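Local coordinates for inorganic pyrophosphatase (Anaplasma phagocytophilum, PDB 3LD3), which probably catalyses the magnesium-dependent hydrolysis of inorganic pyrophosphate to two phosphate ions, at residues Val109-Val114 with Glu185-Ala190. Residues are numbered along the deposited sequence; the frame is centred on the assembly and turned at random.
Sequences VRPVGV and ELIRSA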
ATOM      1  N   VAL A 109     -13.513 -22.207   0.070  1.00  7.96           N
ATOM      2  CA  VAL A 109     -12.207 -22.783   0.329  1.00  8.45           C
ATOM      3  C   VAL A 109     -12.284 -24.289   0.597  1.00  8.62           C
ATOM      4  O   VAL A 109     -13.339 -24.825   0.916  1.00  8.41           O
ATOM      5  CB  VAL A 109     -11.517 -22.100   1.544  1.00  7.86           C
ATOM      6  CG1 VAL A 109     -11.529 -20.522   1.349  1.00  7.86           C
ATOM      7  CG2 VAL A 109     -12.240 -22.471   2.876  1.00  9.03           C
ATOM      8  N   ARG A 110     -11.134 -24.924   0.433  1.00  8.82           N
ATOM      9  CA  ARG A 110     -10.966 -26.345   0.683  1.00 10.10           C
ATOM     10  C   ARG A 110     -10.076 -26.495   1.904  1.00  9.28           C
ATOM     11  O   ARG A 110      -8.935 -26.050   1.856  1.00  8.80           O
ATOM     12  CB  ARG A 110     -10.182 -27.003  -0.446  1.00 11.35           C
ATOM     13  CG  ARG A 110     -10.840 -27.189  -1.720  1.00 16.78           C
ATOM     14  CD  ARG A 110     -10.005 -28.215  -2.510  1.00 22.00           C
ATOM     15  NE  ARG A 110      -8.756 -27.683  -3.084  1.00 21.36           N
ATOM     16  CZ  ARG A 110      -7.526 -28.061  -2.727  1.00 15.80           C
ATOM     17  NH1 ARG A 110      -7.331 -28.872  -1.734  1.00 16.09           N
ATOM     18  NH2 ARG A 110      -6.483 -27.582  -3.365  1.00 19.57           N
ATOM     19  N   PRO A 111     -10.578 -27.102   2.997  1.00  9.95           N
ATOM     20  CA  PRO A 111      -9.705 -27.376   4.158  1.00  9.67           C
ATOM     21  C   PRO A 111      -8.575 -28.333   3.819  1.00  9.51           C
ATOM     22  O   PRO A 111      -8.803 -29.366   3.136  1.00  9.08           O
ATOM     23  CB  PRO A 111     -10.648 -28.029   5.173  1.00 10.10           C
ATOM     24  CG  PRO A 111     -12.003 -27.649   4.730  1.00 11.85           C
ATOM     25  CD  PRO A 111     -11.952 -27.552   3.245  1.00 10.57           C
ATOM     26  N   VAL A 112      -7.380 -28.026   4.296  1.00  9.09           N
ATOM     27  CA  VAL A 112      -6.216 -28.893   4.065  1.00  9.29           C
ATOM     28  C   VAL A 112      -5.570 -29.408   5.357  1.00  9.41           C
ATOM     29  O   VAL A 112      -4.697 -30.291   5.303  1.00 10.13           O
ATOM     30  CB  VAL A 112      -5.131 -28.260   3.143  1.00  9.18           C
ATOM     31  CG1 VAL A 112      -5.736 -27.924   1.764  1.00 11.21           C
ATOM     32  CG2 VAL A 112      -4.408 -27.033   3.797  1.00  8.66           C
ATOM     33  N   GLY A 113      -5.999 -28.898   6.499  1.00  9.15           N
ATOM     34  CA  GLY A 113      -5.447 -29.344   7.766  1.00 10.05           C
ATOM     35  C   GLY A 113      -6.009 -28.527   8.896  1.00  9.91           C
ATOM     36  O   GLY A 113      -6.837 -27.618   8.707  1.00  9.66           O
ATOM     37  N   VAL A 114      -5.579 -28.855  10.090  1.00  9.50           N
ATOM     38  CA  VAL A 114      -6.013 -28.124  11.259  1.00  9.28           C
ATOM     39  C   VAL A 114      -4.913 -28.128  12.302  1.00 10.49           C
ATOM     40  O   VAL A 114      -4.273 -29.162  12.516  1.00 10.36           O
ATOM     41  CB  VAL A 114      -7.340 -28.676  11.786  1.00  9.88           C
ATOM     42  CG1 VAL A 114      -7.280 -30.195  12.008  1.00  8.70           C
ATOM     43  CG2 VAL A 114      -7.784 -27.914  13.004  1.00  9.77           C
ATOM     44  N   GLU A 185     -13.621 -33.480   9.500  1.00 12.78           N
ATOM     45  CA  GLU A 185     -14.480 -34.071  10.520  0.50 13.43           C
ATOM     46  C   GLU A 185     -14.784 -33.052  11.627  1.00 13.25           C
ATOM     47  O   GLU A 185     -15.901 -33.014  12.147  1.00 13.92           O
ATOM     48  CB  GLU A 185     -13.869 -35.373  11.063  0.50 14.12           C
ATOM     49  CG  GLU A 185     -14.735 -36.103  12.068  0.50 17.00           C
ATOM     50  CD  GLU A 185     -15.967 -36.758  11.481  0.50 19.40           C
ATOM     51  OE1 GLU A 185     -16.086 -36.880  10.233  0.50 20.97           O
ATOM     52  OE2 GLU A 185     -16.819 -37.179  12.298  0.50 22.78           O
ATOM     53  N   LEU A 186     -13.806 -32.218  11.958  1.00 12.67           N
ATOM     54  CA  LEU A 186     -14.025 -31.113  12.915  1.00 13.28           C
ATOM     55  C   LEU A 186     -15.149 -30.174  12.437  1.00 12.36           C
ATOM     56  O   LEU A 186     -16.041 -29.766  13.212  1.00 13.22           O
ATOM     57  CB  LEU A 186     -12.726 -30.343  13.116  1.00 13.71           C
ATOM     58  CG  LEU A 186     -12.700 -29.159  14.097  1.00 16.83           C
ATOM     59  CD1 LEU A 186     -11.356 -29.055  14.830  1.00 20.22           C
ATOM     60  CD2 LEU A 186     -13.024 -27.859  13.366  1.00 18.59           C
ATOM     61  N   ILE A 187     -15.073 -29.807  11.166  1.00 12.17           N
ATOM     62  CA  ILE A 187     -16.092 -28.964  10.520  1.00 10.62           C
ATOM     63  C   ILE A 187     -17.466 -29.644  10.530  1.00 12.29           C
ATOM     64  O   ILE A 187     -18.474 -29.036  10.895  1.00 12.10           O
ATOM     65  CB  ILE A 187     -15.637 -28.553   9.100  1.00  9.56           C
ATOM     66  CG1 ILE A 187     -14.382 -27.658   9.177  1.00 10.42           C
ATOM     67  CG2 ILE A 187     -16.778 -27.848   8.335  1.00  9.98           C
ATOM     68  CD1 ILE A 187     -13.682 -27.505   7.866  1.00 11.62           C
ATOM     69  N   ARG A 188     -17.505 -30.927  10.172  1.00 12.86           N
ATOM     70  CA  ARG A 188     -18.746 -31.701  10.219  0.50 13.61           C
ATOM     71  C   ARG A 188     -19.404 -31.590  11.598  1.00 14.01           C
ATOM     72  O   ARG A 188     -20.599 -31.309  11.694  1.00 15.09           O
ATOM     73  CB  ARG A 188     -18.469 -33.182   9.886  0.50 13.39           C
ATOM     74  CG  ARG A 188     -19.412 -34.155  10.560  0.50 13.79           C
ATOM     75  CD  ARG A 188     -18.970 -35.591  10.362  0.50 12.88           C
ATOM     76  NE  ARG A 188     -19.915 -36.516  10.957  0.50 13.21           N
ATOM     77  CZ  ARG A 188     -21.024 -36.911  10.350  0.50 12.21           C
ATOM     78  NH1 ARG A 188     -21.319 -36.419   9.145  0.50 12.68           N
ATOM     79  NH2 ARG A 188     -21.843 -37.763  10.953  0.50 12.67           N
ATOM     80  N   SER A 189     -18.620 -31.852  12.641  1.00 14.88           N
ATOM     81  CA  SER A 189     -19.074 -31.756  14.036  1.00 16.36           C
ATOM     82  C   SER A 189     -19.643 -30.391  14.383  1.00 16.57           C
ATOM     83  O   SER A 189     -20.675 -30.302  15.043  1.00 17.33           O
ATOM     84  CB  SER A 189     -17.953 -32.072  15.008  1.00 16.98           C
ATOM     85  OG  SER A 189     -17.702 -33.454  14.960  1.00 20.49           O
ATOM     86  N   ALA A 190     -18.969 -29.347  13.908  1.00 15.31           N
ATOM     87  CA  ALA A 190     -19.415 -27.962  14.145  1.00 15.75           C
ATOM     88  C   ALA A 190     -20.689 -27.608  13.368  1.00 15.22           C
ATOM     89  O   ALA A 190     -21.516 -26.841  13.854  1.00 15.26           O
ATOM     90  CB  ALA A 190     -18.293 -26.997  13.846  1.00 14.04           C
TER
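P111 meets I187 through CG and CB of its ring: CG of P111 lies 3.6 Å from CD1 of I187, and CB of P111 stands a little farther off, 4.1 Å from the same methyl. I187 reaches this point because its CG1 is anti to the carbonyl carbon (chi1 -65°) and its outer chain is extended, which carries CD1 to the strand. The same isoleucine, which is buried, also touches P34, V37 and I80. Beyond P111 the strand carries a classic beta bulge, where V112 and G113 are both backbone hydrogen-bonded to L128 of strand 122-131. After the bulge V114 again directs its CB toward the helix. Its CG2, anti to the backbone N, approaches CD1 of L186 at 4.2 Å, a methyl-to-methyl contact, longer than the methylene-to-methyl one at P111. L186 and V114 both also touch A125, which places this end of the contact beside strand 122-131. The pair exemplifies a helix packed on a sheet by strand side chains turned to it, here with a bulge between them. The chemistry is wholly apolar: hydrophobic burial and van der Waals contact hold helix 180-195 against the strand at this point, without the directionality of a hydrogen bond.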